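Local coordinates for protein putative short-chain dehydrogenase/reductase (Burkholderia xenovorans, PDB 5K9Z) that is a member of the short-chain dehydrogenase/reductase family and probably interconverts alcohols and carbonyl compounds with NAD or NADP as cofactor, at residues H166-I169 / G170-S174; E107-A110 / A111-H114; D46-E49 / H50-Q53. All coordinates share one frame; numbering follows the deposited sequence.

Contact 1 (H166-I169 / G170-S174)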
ATOM      1  N   HIS C 166       8.527   7.195   4.398  1.00 13.21           N
ATOM      2  CA  HIS C 166       7.494   6.528   5.188  1.00 18.28           C
ATOM      3  C   HIS C 166       7.170   7.330   6.440  1.00 17.79           C
ATOM      4  O   HIS C 166       6.000   7.474   6.809  1.00 15.24           O
ATOM      5  CB  HIS C 166       7.931   5.109   5.585  1.00 13.51           C
ATOM      6  CG  HIS C 166       7.649   4.054   4.554  1.00 22.25           C
ATOM      7  ND1 HIS C 166       8.389   3.922   3.397  1.00 16.54           N
ATOM      8  CD2 HIS C 166       6.735   3.051   4.529  1.00 18.79           C
ATOM      9  CE1 HIS C 166       7.929   2.899   2.694  1.00 15.57           C
ATOM     10  NE2 HIS C 166       6.943   2.339   3.369  1.00 18.86           N
ATOM     11  N   ALA C 167       8.202   7.853   7.105  1.00 13.34           N
ATOM     12  CA  ALA C 167       8.004   8.662   8.304  1.00 18.37           C
ATOM     13  C   ALA C 167       7.225   9.945   8.004  1.00 17.72           C
ATOM     14  O   ALA C 167       6.399  10.383   8.820  1.00 17.08           O
ATOM     15  CB  ALA C 167       9.366   8.972   8.944  1.00 13.52           C
ATOM     16  N   VAL C 168       7.488  10.564   6.844  1.00 17.35           N
ATOM     17  CA  VAL C 168       6.774  11.774   6.421  1.00 15.19           C
ATOM     18  C   VAL C 168       5.285  11.485   6.239  1.00 13.22           C
ATOM     19  O   VAL C 168       4.422  12.288   6.624  1.00 17.80           O
ATOM     20  CB  VAL C 168       7.397  12.329   5.122  1.00 15.56           C
ATOM     21  CG1 VAL C 168       6.487  13.346   4.467  1.00 14.80           C
ATOM     22  CG2 VAL C 168       8.803  12.948   5.395  1.00 14.34           C
ATOM     23  N   ILE C 169       4.953  10.342   5.651  1.00 17.84           N
ATOM     24  CA  ILE C 169       3.546   9.980   5.534  0.51 14.48           C
ATOM     25  C   ILE C 169       2.941   9.727   6.913  1.00 13.60           C
ATOM     26  O   ILE C 169       1.818  10.158   7.196  1.00 14.27           O
ATOM     27  CB  ILE C 169       3.391   8.782   4.582  0.51 16.25           C
ATOM     28  CG1 ILE C 169       3.664   9.254   3.150  0.51 13.33           C
ATOM     29  CG2 ILE C 169       1.993   8.151   4.714  0.51 13.68           C
ATOM     30  CD1 ILE C 169       3.626   8.162   2.102  0.51 13.42           C
ATOM     31  N   GLY C 170       3.683   9.081   7.815  1.00 15.49           N
ATOM     32  CA  GLY C 170       3.161   8.890   9.167  1.00 16.04           C
ATOM     33  C   GLY C 170       2.968  10.200   9.921  1.00 14.01           C
ATOM     34  O   GLY C 170       1.956  10.404  10.604  1.00 14.30           O
ATOM     35  N   LEU C 171       3.939  11.105   9.808  1.00 17.60           N
ATOM     36  CA  LEU C 171       3.809  12.407  10.449  1.00 20.53           C
ATOM     37  C   LEU C 171       2.670  13.205   9.828  1.00 17.65           C
ATOM     38  O   LEU C 171       1.955  13.930  10.530  1.00 14.26           O
ATOM     39  CB  LEU C 171       5.116  13.175  10.319  1.00 17.74           C
ATOM     40  CG  LEU C 171       5.192  14.547  10.961  1.00 22.34           C
ATOM     41  CD1 LEU C 171       4.793  14.487  12.428  1.00 21.59           C
ATOM     42  CD2 LEU C 171       6.602  15.047  10.804  1.00 24.26           C
ATOM     43  N   THR C 172       2.501  13.097   8.508  1.00 13.81           N
ATOM     44  CA  THR C 172       1.356  13.719   7.842  1.00 16.23           C
ATOM     45  C   THR C 172       0.037  13.263   8.467  1.00 18.52           C
ATOM     46  O   THR C 172      -0.827  14.083   8.803  1.00 15.11           O
ATOM     47  CB  THR C 172       1.374  13.385   6.345  1.00 17.45           C
ATOM     48  OG1 THR C 172       2.521  13.980   5.717  1.00 16.11           O
ATOM     49  CG2 THR C 172       0.121  13.917   5.681  1.00 13.97           C
ATOM     50  N   ARG C 173      -0.129  11.949   8.627  1.00 16.34           N
ATOM     51  CA  ARG C 173      -1.349  11.401   9.205  1.00 15.91           C
ATOM     52  C   ARG C 173      -1.491  11.796  10.669  1.00 21.04           C
ATOM     53  O   ARG C 173      -2.600  12.076  11.142  1.00 16.22           O
ATOM     54  CB  ARG C 173      -1.336   9.883   9.084  1.00 14.73           C
ATOM     55  CG  ARG C 173      -1.389   9.388   7.651  1.00 14.56           C
ATOM     56  CD  ARG C 173      -0.934   7.950   7.572  1.00 14.54           C
ATOM     57  NE  ARG C 173      -1.054   7.430   6.205  1.00 14.47           N
ATOM     58  CZ  ARG C 173      -0.670   6.214   5.849  1.00 20.23           C
ATOM     59  NH1 ARG C 173      -0.137   5.407   6.757  1.00 19.42           N
ATOM     60  NH2 ARG C 173      -0.822   5.805   4.594  1.00 16.78           N
ATOM     61  N   SER C 174      -0.379  11.772  11.401  1.00 16.01           N
ATOM     62  CA  SER C 174      -0.413  12.051  12.831  1.00 19.31           C
ATOM     63  C   SER C 174      -0.775  13.505  13.082  1.00 18.21           C
ATOM     64  O   SER C 174      -1.666  13.811  13.888  1.00 15.88           O
ATOM     65  CB  SER C 174       0.945  11.709  13.443  1.00 17.00           C
ATOM     66  OG  SER C 174       0.898  11.724  14.853  1.00 20.71           O
TER
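Thr-172 folds its hydroxyl back onto the preceding turn of its own helix, where OG1 donates to Val-168 O at 2.7 Å. The backbone N of Thr-172 donates to the same carbonyl oxygen. The two donors reach it from opposite faces of the carbonyl plane, so one oxygen carries two bonds. A chi1 of -65° makes this possible: it sets OG1 beside the backbone N and turns CG2 anti to that N. The buried hydroxyl thus finds its partner inside the helix, while the side chain of Thr-172 packs on Val-186 and Ala-188 of strand 184-191. Helix 159-179 is the crossover of the beta-alpha-beta unit between strands 141-146 and 184-191 in this Rossmann-type fold, and in the short-chain dehydrogenases the corresponding helix carries the Tyr-x-x-x-Lys motif. On the flank turned to helix 110-138, Val-168 meets Val-124. There Leu-171 packs on Phe-125 and Ile-128; its CB lies 3.4 Å from Ala-167 O. A different flank holds Ile-169 and Arg-173, which run alongside each other and point the same way. The Arg-173 chain is extended from CG to NE, and its CG passes 3.3 Å from Ile-169 O. The methyl CG2 of Ile-169 sits 3.4 Å above the guanidinium plane of Arg-173, displaced toward the rim, and lies 3.5 Å from CZ. This last contact is provisional, because Ile-169 was modelled in two conformations. Nearer the start, Gly-170 N bonds to His-166 O, and the ND1 of His-166 is engaged by Thr-162 O.

Contact 2 (E107-A110 / A111-H114)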
ATOM      1  N   GLU C 107      27.088  -0.878   5.279  1.00 22.48           N
ATOM      2  CA  GLU C 107      28.181   0.078   5.432  1.00 19.39           C
ATOM      3  C   GLU C 107      27.667   1.506   5.373  1.00 18.82           C
ATOM      4  O   GLU C 107      28.438   2.425   5.093  1.00 19.14           O
ATOM      5  CB  GLU C 107      29.262  -0.134   4.361  1.00 28.05           C
ATOM      6  CG  GLU C 107      29.767  -1.564   4.203  1.00 27.29           C
ATOM      7  CD  GLU C 107      30.446  -2.102   5.449  1.00 33.01           C
ATOM      8  OE1 GLU C 107      30.938  -1.289   6.269  1.00 26.08           O
ATOM      9  OE2 GLU C 107      30.479  -3.342   5.610  1.00 37.45           O
ATOM     10  N   THR C 108      26.379   1.708   5.629  1.00 18.18           N
ATOM     11  CA  THR C 108      25.816   3.049   5.749  1.00 22.75           C
ATOM     12  C   THR C 108      26.184   3.630   7.106  1.00 24.25           C
ATOM     13  O   THR C 108      25.871   3.040   8.145  1.00 25.06           O
ATOM     14  CB  THR C 108      24.302   2.996   5.574  1.00 24.72           C
ATOM     15  OG1 THR C 108      24.013   2.548   4.247  1.00 24.79           O
ATOM     16  CG2 THR C 108      23.674   4.376   5.810  1.00 21.70           C
ATOM     17  N   SER C 109      26.846   4.782   7.104  1.00 20.20           N
ATOM     18  CA  SER C 109      27.285   5.376   8.356  1.00 18.30           C
ATOM     19  C   SER C 109      26.109   6.034   9.070  1.00 17.77           C
ATOM     20  O   SER C 109      25.123   6.435   8.446  1.00 19.60           O
ATOM     21  CB  SER C 109      28.375   6.411   8.102  1.00 22.06           C
ATOM     22  OG  SER C 109      27.840   7.553   7.454  1.00 23.87           O
ATOM     23  N   ALA C 110      26.227   6.139  10.399  1.00 19.00           N
ATOM     24  CA  ALA C 110      25.254   6.901  11.171  1.00 18.26           C
ATOM     25  C   ALA C 110      25.229   8.351  10.704  1.00 21.15           C
ATOM     26  O   ALA C 110      24.165   8.970  10.622  1.00 18.22           O
ATOM     27  CB  ALA C 110      25.586   6.808  12.668  1.00 19.94           C
ATOM     28  N   ALA C 111      26.393   8.899  10.354  1.00 21.60           N
ATOM     29  CA  ALA C 111      26.437  10.284   9.901  1.00 18.77           C
ATOM     30  C   ALA C 111      25.631  10.461   8.616  1.00 18.14           C
ATOM     31  O   ALA C 111      24.860  11.420   8.485  1.00 21.52           O
ATOM     32  CB  ALA C 111      27.897  10.728   9.712  1.00 22.42           C
ATOM     33  N   ALA C 112      25.779   9.538   7.662  1.00 17.16           N
ATOM     34  CA  ALA C 112      24.988   9.620   6.439  1.00 24.30           C
ATOM     35  C   ALA C 112      23.506   9.400   6.724  1.00 17.70           C
ATOM     36  O   ALA C 112      22.656  10.091   6.157  1.00 20.73           O
ATOM     37  CB  ALA C 112      25.492   8.610   5.410  1.00 16.90           C
ATOM     38  N   TRP C 113      23.186   8.446   7.606  1.00 16.14           N
ATOM     39  CA  TRP C 113      21.805   8.216   8.025  1.00 16.05           C
ATOM     40  C   TRP C 113      21.198   9.488   8.612  1.00 20.39           C
ATOM     41  O   TRP C 113      20.124   9.934   8.183  1.00 15.21           O
ATOM     42  CB  TRP C 113      21.782   7.047   9.027  1.00 18.63           C
ATOM     43  CG  TRP C 113      20.486   6.768   9.708  1.00 20.58           C
ATOM     44  CD1 TRP C 113      20.119   7.128  10.975  1.00 20.17           C
ATOM     45  CD2 TRP C 113      19.378   6.039   9.161  1.00 15.32           C
ATOM     46  NE1 TRP C 113      18.844   6.672  11.242  1.00 15.67           N
ATOM     47  CE2 TRP C 113      18.372   6.003  10.144  1.00 15.24           C
ATOM     48  CE3 TRP C 113      19.145   5.411   7.927  1.00 15.56           C
ATOM     49  CZ2 TRP C 113      17.143   5.373   9.934  1.00 22.62           C
ATOM     50  CZ3 TRP C 113      17.924   4.781   7.718  1.00 16.63           C
ATOM     51  CH2 TRP C 113      16.934   4.779   8.714  1.00 21.22           C
ATOM     52  N   HIS C 114      21.895  10.104   9.582  1.00 18.45           N
ATOM     53  CA  HIS C 114      21.373  11.294  10.252  1.00 21.48           C
ATOM     54  C   HIS C 114      21.293  12.498   9.321  1.00 18.72           C
ATOM     55  O   HIS C 114      20.337  13.278   9.405  1.00 21.13           O
ATOM     56  CB  HIS C 114      22.220  11.640  11.488  1.00 26.01           C
ATOM     57  CG  HIS C 114      22.019  10.693  12.629  1.00 24.30           C
ATOM     58  ND1 HIS C 114      23.062  10.056  13.261  1.00 27.27           N
ATOM     59  CD2 HIS C 114      20.887  10.208  13.192  1.00 24.95           C
ATOM     60  CE1 HIS C 114      22.586   9.260  14.203  1.00 28.22           C
ATOM     61  NE2 HIS C 114      21.267   9.325  14.173  1.00 27.74           N
TER
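A chi1 of 70° places OG of Ser-109 between its own backbone N and carbonyl carbon, facing the first turn of helix 110-138, where it accepts from Ala-112 N at 2.9 Å. The bond is fairly straight (N-H...O 161°), a capping bond from the N-cap residue, Ser-109. The carbonyl of Ser-109 contributes as well, taking Trp-113 N at 2.9 Å and so beginning the regular helix bonding. The methyl of Ala-112 rests against the capping oxygen, its CB 3.3 Å from Ser-109 OG. One residue further on, Ala-110 O accepts His-114 N at 2.7 Å. The imidazole of His-114, at chi1 -72°, is folded back toward that same carbonyl; its ND1 comes to 3.1 Å from Ala-110 O, but the angle is too poor for a hydrogen bond. Trp-113 projects elsewhere, its indole lying on Ala-160 and Ser-163 of helix 159-179, while its CD1 stands over one face of the His-114 ring. Phe-272 and Met-276 of the second subunit pack on Ala-112 and Ala-111, which brings this helix start into the dimer contact. The cap is one-sided: the side chain of Ala-112 is a methyl and returns no bond, and there is no capping box. A neutral hydroxyl serves the Ala-112 amide, adding no formal charge at the helix start.

Contact 3 (D46-E49 / H50-Q53)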
ATOM      1  N   ASP C  46      15.021  28.268   0.211  1.00 20.11           N
ATOM      2  CA  ASP C  46      16.041  27.367  -0.303  1.00 19.74           C
ATOM      3  C   ASP C  46      17.389  27.847   0.215  1.00 22.20           C
ATOM      4  O   ASP C  46      17.508  28.945   0.766  1.00 22.83           O
ATOM      5  CB  ASP C  46      16.023  27.324  -1.837  1.00 20.09           C
ATOM      6  CG  ASP C  46      16.480  25.978  -2.398  1.00 20.59           C
ATOM      7  OD1 ASP C  46      17.460  25.419  -1.885  1.00 29.32           O
ATOM      8  OD2 ASP C  46      15.851  25.474  -3.348  1.00 25.58           O
ATOM      9  N   VAL C  47      18.404  27.003   0.038  1.00 23.37           N
ATOM     10  CA  VAL C  47      19.782  27.380   0.329  1.00 25.96           C
ATOM     11  C   VAL C  47      20.509  27.865  -0.919  1.00 26.49           C
ATOM     12  O   VAL C  47      21.655  28.323  -0.817  1.00 28.97           O
ATOM     13  CB  VAL C  47      20.553  26.203   0.969  1.00 28.39           C
ATOM     14  CG1 VAL C  47      19.929  25.825   2.287  1.00 28.64           C
ATOM     15  CG2 VAL C  47      20.558  24.990   0.028  1.00 29.62           C
ATOM     16  N   ASP C  48      19.887  27.772  -2.092  1.00 29.42           N
ATOM     17  CA  ASP C  48      20.492  28.235  -3.343  1.00 32.32           C
ATOM     18  C   ASP C  48      20.085  29.691  -3.554  1.00 29.13           C
ATOM     19  O   ASP C  48      19.027  29.977  -4.122  1.00 25.95           O
ATOM     20  CB  ASP C  48      20.066  27.346  -4.507  1.00 25.29           C
ATOM     21  CG  ASP C  48      20.823  27.647  -5.803  1.00 48.64           C
ATOM     22  OD1 ASP C  48      21.481  28.707  -5.919  1.00 47.90           O
ATOM     23  OD2 ASP C  48      20.762  26.801  -6.718  1.00 52.45           O
ATOM     24  N   GLU C  49      20.954  30.615  -3.123  1.00 28.02           N
ATOM     25  CA  GLU C  49      20.620  32.039  -3.116  1.00 36.40           C
ATOM     26  C   GLU C  49      20.489  32.593  -4.530  1.00 30.87           C
ATOM     27  O   GLU C  49      19.543  33.330  -4.830  1.00 30.79           O
ATOM     28  CB  GLU C  49      21.678  32.828  -2.333  1.00 35.56           C
ATOM     29  CG  GLU C  49      21.506  32.774  -0.824  1.00 54.19           C
ATOM     30  CD  GLU C  49      22.722  33.304  -0.056  1.00 65.52           C
ATOM     31  OE1 GLU C  49      23.858  32.826  -0.289  1.00 64.34           O
ATOM     32  OE2 GLU C  49      22.532  34.200   0.793  1.00 70.31           O
ATOM     33  N   HIS C  50      21.443  32.277  -5.402  1.00 31.27           N
ATOM     34  CA  HIS C  50      21.404  32.829  -6.753  1.00 37.27           C
ATOM     35  C   HIS C  50      20.160  32.359  -7.501  1.00 34.74           C
ATOM     36  O   HIS C  50      19.430  33.165  -8.085  1.00 32.04           O
ATOM     37  CB  HIS C  50      22.666  32.458  -7.528  1.00 45.89           C
ATOM     38  CG  HIS C  50      22.805  33.203  -8.818  1.00 62.30           C
ATOM     39  ND1 HIS C  50      22.222  32.777  -9.993  1.00 65.22           N
ATOM     40  CD2 HIS C  50      23.431  34.369  -9.111  1.00 67.95           C
ATOM     41  CE1 HIS C  50      22.495  33.638 -10.956  1.00 68.57           C
ATOM     42  NE2 HIS C  50      23.228  34.613 -10.448  1.00 70.75           N
ATOM     43  N   ALA C  51      19.897  31.053  -7.487  1.00 28.80           N
ATOM     44  CA  ALA C  51      18.695  30.560  -8.149  1.00 31.69           C
ATOM     45  C   ALA C  51      17.437  31.057  -7.445  1.00 29.36           C
ATOM     46  O   ALA C  51      16.461  31.432  -8.105  1.00 30.65           O
ATOM     47  CB  ALA C  51      18.712  29.032  -8.220  1.00 32.22           C
ATOM     48  N   GLY C  52      17.451  31.088  -6.111  1.00 25.23           N
ATOM     49  CA  GLY C  52      16.270  31.521  -5.379  1.00 25.53           C
ATOM     50  C   GLY C  52      15.916  32.968  -5.653  1.00 29.37           C
ATOM     51  O   GLY C  52      14.763  33.292  -5.950  1.00 32.02           O
ATOM     52  N   GLN C  53      16.913  33.853  -5.595  1.00 27.95           N
ATOM     53  CA  GLN C  53      16.667  35.264  -5.873  1.00 33.54           C
ATOM     54  C   GLN C  53      16.230  35.477  -7.314  1.00 30.41           C
ATOM     55  O   GLN C  53      15.363  36.317  -7.588  1.00 33.74           O
ATOM     56  CB  GLN C  53      17.919  36.093  -5.572  1.00 39.74           C
ATOM     57  CG  GLN C  53      18.232  36.300  -4.091  1.00 49.31           C
ATOM     58  CD  GLN C  53      17.272  37.256  -3.398  1.00 56.86           C
ATOM     59  OE1 GLN C  53      16.229  37.627  -3.946  1.00 59.89           O
ATOM     60  NE2 GLN C  53      17.636  37.683  -2.191  1.00 59.39           N
TER
HETATM   61  O   HOH W   1      24.055  30.057  -4.712  1.00 50.00           O
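Asp-48 is the N-cap of helix 49-58, the helix that follows the second strand of the Rossmann-type fold, and its carboxylate takes the amide of Ala-51. The bond from Ala-51 N to Asp-48 OD1 is long at 3.2 Å yet nearly straight, and the donor arrives from above the carboxylate plane, 65° out of it. With CG trans to the backbone N (chi1 -171°), the carboxylate lies against the Ala-51 methyl, CB being 3.4 Å from Asp-48 OD2. A water donates to the same OD1 and weakly accepts from His-50 N, carrying the cap on to a second amide. Negative charge at this amino end would be expected to suit the helix dipole. Behind the cap, Asp-48 O accepts Gly-52 N at 2.8 Å and Glu-49 O accepts Gln-53 N at 2.8 Å. With CG anti to the carbonyl carbon (chi1 -74°), Gln-53 keeps that atom 3.3 Å from Glu-49 O. Upstream, Asp-46 OD1 takes Val-47 N at 2.7 Å through its anti lone pair, while its OD2 accepts from Ala-24 N. Asp-46 stands near the C-terminal end of the second strand, where NAD-preferring relatives commonly have an aspartate for the adenosine ribose, consistent with an NAD enzyme. Glu-49 and Gln-53 cover Phe-64 of the outermost strand 63-66, whereas Asp-48 and Ala-51 face Ala-24, in the loop between strand 17-21 and helix 26-37.

How the contacts relate
Contact 1 is partly buried mid-helix, whereas contacts 2 and 3 are helix starts at the surface. Both starts use an N-cap side chain that accepts the amide three residues on, a neutral hydroxyl in contact 2 and a carboxylate with a water in contact 3; in contact 1 a threonine hydroxyl donates instead, to a carbonyl inside the helix. Contacts 1 and 2 lie on helices 159-179 and 110-138, which pack together, although their nearest atoms are about 9 Å apart. Contact 3, beside the outermost strand 63-66, lies on the opposite side of the chain's centre from contact 1. Of the three, only contact 2 meets the second subunit.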